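Local coordinates for protein contact-dependent inhibitor A (Enterobacter cloacae subsp. cloacae, PDB 4NTQ) that carries at its C-terminal end a toxin domain, a ribosomal RNase delivered into target bacteria and bound here by its immunity protein CdiI, at residues 213-218 and 224-229. Sequence-based numbering, arbitrary orientation.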
ATOM      1  N   TRP A 213      -2.249 -13.936  -4.146  1.00 49.22           N
ATOM      2  CA  TRP A 213      -1.601 -12.725  -4.644  1.00 44.49           C
ATOM      3  C   TRP A 213      -2.504 -11.500  -4.564  1.00 41.36           C
ATOM      4  O   TRP A 213      -3.724 -11.612  -4.640  1.00 39.86           O
ATOM      5  CB  TRP A 213      -1.199 -12.912  -6.108  1.00 45.82           C
ATOM      6  CG  TRP A 213      -0.217 -14.016  -6.372  1.00 50.20           C
ATOM      7  CD1 TRP A 213      -0.500 -15.283  -6.794  1.00 49.05           C
ATOM      8  CD2 TRP A 213       1.210 -13.941  -6.261  1.00 49.23           C
ATOM      9  NE1 TRP A 213       0.660 -16.003  -6.939  1.00 51.08           N
ATOM     10  CE2 TRP A 213       1.725 -15.201  -6.622  1.00 52.38           C
ATOM     11  CE3 TRP A 213       2.102 -12.929  -5.892  1.00 44.81           C
ATOM     12  CZ2 TRP A 213       3.095 -15.479  -6.621  1.00 54.81           C
ATOM     13  CZ3 TRP A 213       3.455 -13.205  -5.888  1.00 49.28           C
ATOM     14  CH2 TRP A 213       3.940 -14.470  -6.255  1.00 51.88           C
ATOM     15  N   LYS A 214      -1.900 -10.327  -4.414  1.00 37.65           N
ATOM     16  CA  LYS A 214      -2.615  -9.074  -4.638  1.00 35.98           C
ATOM     17  C   LYS A 214      -2.087  -8.548  -5.959  1.00 40.56           C
ATOM     18  O   LYS A 214      -0.892  -8.654  -6.224  1.00 44.78           O
ATOM     19  CB  LYS A 214      -2.342  -8.075  -3.511  1.00 37.14           C
ATOM     20  CG  LYS A 214      -2.661  -8.622  -2.125  1.00 37.63           C
ATOM     21  CD  LYS A 214      -3.895  -7.971  -1.540  1.00 43.51           C
ATOM     22  CE  LYS A 214      -4.260  -8.554  -0.170  1.00 43.70           C
ATOM     23  NZ  LYS A 214      -5.337  -9.592  -0.257  1.00 43.41           N
HETATM   24  N   MSE A 215      -2.962  -8.003  -6.800  1.00 40.14           N
HETATM   25  CA  MSE A 215      -2.532  -7.524  -8.109  1.00 32.61           C
HETATM   26  C   MSE A 215      -2.778  -6.039  -8.258  1.00 43.65           C
HETATM   27  O   MSE A 215      -3.777  -5.525  -7.772  1.00 44.42           O
HETATM   28  CB  MSE A 215      -3.244  -8.287  -9.219  1.00 40.74           C
HETATM   29  CG  MSE A 215      -2.881  -7.846 -10.630  1.00 36.49           C
HETATM   30 SE   MSE A 215      -3.789  -8.934 -11.974  1.00 54.09          SE
HETATM   31  CE  MSE A 215      -3.313 -10.693 -11.257  1.00 53.35           C
ATOM     32  N   PHE A 216      -1.861  -5.346  -8.925  1.00 35.45           N
ATOM     33  CA  PHE A 216      -2.031  -3.927  -9.201  1.00 36.05           C
ATOM     34  C   PHE A 216      -1.916  -3.668 -10.702  1.00 39.85           C
ATOM     35  O   PHE A 216      -1.110  -4.297 -11.388  1.00 36.87           O
ATOM     36  CB  PHE A 216      -0.994  -3.103  -8.441  1.00 34.69           C
ATOM     37  CG  PHE A 216      -1.039  -3.295  -6.953  1.00 29.82           C
ATOM     38  CD1 PHE A 216      -1.694  -2.386  -6.142  1.00 35.52           C
ATOM     39  CD2 PHE A 216      -0.431  -4.388  -6.363  1.00 32.80           C
ATOM     40  CE1 PHE A 216      -1.738  -2.561  -4.768  1.00 30.23           C
ATOM     41  CE2 PHE A 216      -0.461  -4.566  -4.988  1.00 38.87           C
ATOM     42  CZ  PHE A 216      -1.115  -3.649  -4.192  1.00 36.69           C
ATOM     43  N   ASN A 217      -2.716  -2.748 -11.223  1.00 42.67           N
ATOM     44  CA  ASN A 217      -2.660  -2.504 -12.664  1.00 48.08           C
ATOM     45  C   ASN A 217      -1.466  -1.653 -13.096  1.00 49.62           C
ATOM     46  O   ASN A 217      -0.628  -1.289 -12.265  1.00 46.84           O
ATOM     47  CB  ASN A 217      -3.987  -1.962 -13.210  1.00 40.41           C
ATOM     48  CG  ASN A 217      -4.268  -0.539 -12.792  1.00 42.55           C
ATOM     49  OD1 ASN A 217      -3.448   0.122 -12.157  1.00 46.61           O
ATOM     50  ND2 ASN A 217      -5.444  -0.051 -13.162  1.00 45.08           N
ATOM     51  N   SER A 218      -1.406  -1.328 -14.386  1.00 46.74           N
ATOM     52  CA  SER A 218      -0.243  -0.665 -14.968  1.00 44.45           C
ATOM     53  C   SER A 218       0.027   0.676 -14.302  1.00 45.36           C
ATOM     54  O   SER A 218       1.132   1.201 -14.382  1.00 53.50           O
ATOM     55  CB  SER A 218      -0.425  -0.478 -16.475  1.00 47.88           C
ATOM     56  OG  SER A 218      -1.463   0.445 -16.740  1.00 48.92           O
ATOM     57  N   GLY A 224      -7.451  -6.382  -7.374  1.00 33.03           N
ATOM     58  CA  GLY A 224      -7.990  -7.556  -6.713  1.00 43.69           C
ATOM     59  C   GLY A 224      -7.057  -8.423  -5.882  1.00 44.83           C
ATOM     60  O   GLY A 224      -5.829  -8.361  -5.993  1.00 42.43           O
ATOM     61  N   THR A 225      -7.668  -9.245  -5.034  1.00 43.20           N
ATOM     62  CA  THR A 225      -6.954 -10.306  -4.344  1.00 39.86           C
ATOM     63  C   THR A 225      -7.135 -11.555  -5.192  1.00 40.73           C
ATOM     64  O   THR A 225      -8.230 -11.793  -5.672  1.00 45.73           O
ATOM     65  CB  THR A 225      -7.538 -10.537  -2.951  1.00 35.60           C
ATOM     66  OG1 THR A 225      -7.237  -9.410  -2.114  1.00 40.70           O
ATOM     67  CG2 THR A 225      -6.947 -11.803  -2.337  1.00 34.98           C
ATOM     68  N   TYR A 226      -6.076 -12.337  -5.395  1.00 39.48           N
ATOM     69  CA  TYR A 226      -6.121 -13.478  -6.318  1.00 44.12           C
ATOM     70  C   TYR A 226      -5.614 -14.774  -5.699  1.00 45.78           C
ATOM     71  O   TYR A 226      -4.764 -14.745  -4.806  1.00 58.27           O
ATOM     72  CB  TYR A 226      -5.300 -13.189  -7.582  1.00 44.34           C
ATOM     73  CG  TYR A 226      -5.902 -12.118  -8.463  1.00 50.01           C
ATOM     74  CD1 TYR A 226      -6.509 -12.443  -9.674  1.00 48.31           C
ATOM     75  CD2 TYR A 226      -5.868 -10.780  -8.082  1.00 34.56           C
ATOM     76  CE1 TYR A 226      -7.068 -11.456 -10.482  1.00 45.71           C
ATOM     77  CE2 TYR A 226      -6.413  -9.806  -8.869  1.00 40.56           C
ATOM     78  CZ  TYR A 226      -7.017 -10.141 -10.070  1.00 45.30           C
ATOM     79  OH  TYR A 226      -7.563  -9.145 -10.844  1.00 46.93           O
ATOM     80  N   ASP A 227      -6.119 -15.911  -6.183  1.00 42.61           N
ATOM     81  CA  ASP A 227      -5.617 -17.209  -5.713  1.00 47.66           C
ATOM     82  C   ASP A 227      -4.306 -17.604  -6.394  1.00 49.90           C
ATOM     83  O   ASP A 227      -3.720 -16.805  -7.128  1.00 54.21           O
ATOM     84  CB  ASP A 227      -6.677 -18.325  -5.773  1.00 43.84           C
ATOM     85  CG  ASP A 227      -7.030 -18.768  -7.189  1.00 53.42           C
ATOM     86  OD1 ASP A 227      -8.147 -19.303  -7.346  1.00 59.01           O
ATOM     87  OD2 ASP A 227      -6.223 -18.619  -8.134  1.00 52.25           O
ATOM     88  N   SER A 228      -3.844 -18.828  -6.150  1.00 53.15           N
ATOM     89  CA  SER A 228      -2.506 -19.219  -6.596  1.00 59.96           C
ATOM     90  C   SER A 228      -2.404 -19.383  -8.116  1.00 63.86           C
ATOM     91  O   SER A 228      -1.309 -19.552  -8.658  1.00 64.18           O
ATOM     92  CB  SER A 228      -2.018 -20.482  -5.867  1.00 55.59           C
ATOM     93  OG  SER A 228      -2.800 -21.616  -6.194  1.00 54.11           O
ATOM     94  N   GLY A 229      -3.546 -19.325  -8.796  1.00 62.73           N
ATOM     95  CA  GLY A 229      -3.583 -19.453 -10.241  1.00 52.45           C
ATOM     96  C   GLY A 229      -4.100 -18.192 -10.893  1.00 54.42           C
ATOM     97  O   GLY A 229      -4.447 -18.195 -12.068  1.00 60.24           O
TER
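Selenomethionine Met215 places its methyl CE over the centre of the Tyr226 ring, 3.8 Å from the centroid and 4° off the ring normal, a CH-pi contact that illustrates how diagonal neighbours pack on one face of an antiparallel hairpin. Its straight reach, CG anti to the backbone N (chi1 179°), followed by a bend at the last torsion, brings Met215 CE there, while Met215 SE approaches obliquely in a Met-aromatic contact and Met215 CB sits 3.5 Å from Tyr226 CE2. The ring passes beside Gly224, and its OH bonds to Ile223 O. Trp213, the cross-strand partner of Tyr226, turns its indole edge to the Asp227 carbonyl, CD1 lying 3.6 Å from Asp227 O in the ring plane. Trp213 and Tyr226, a hydrogen-bonded antiparallel pair, exchange two backbone bonds, Tyr226 N to Trp213 O being 2.6 Å.

On the other face Lys214 and Thr225 run side by side, and the doubly bent lysine gives NZ to Thr225 OG1 at 2.7 Å. Asp203 pairs with the same ammonium in a salt bridge, probably offsetting the nearby Arg222. Beyond Tyr226, an Asx turn at Asp227 leads the chain toward strand 232-234. The hairpin thus lies between strands 199-202 and 232-234, with Met124 of the CdiI chain packing on Tyr226.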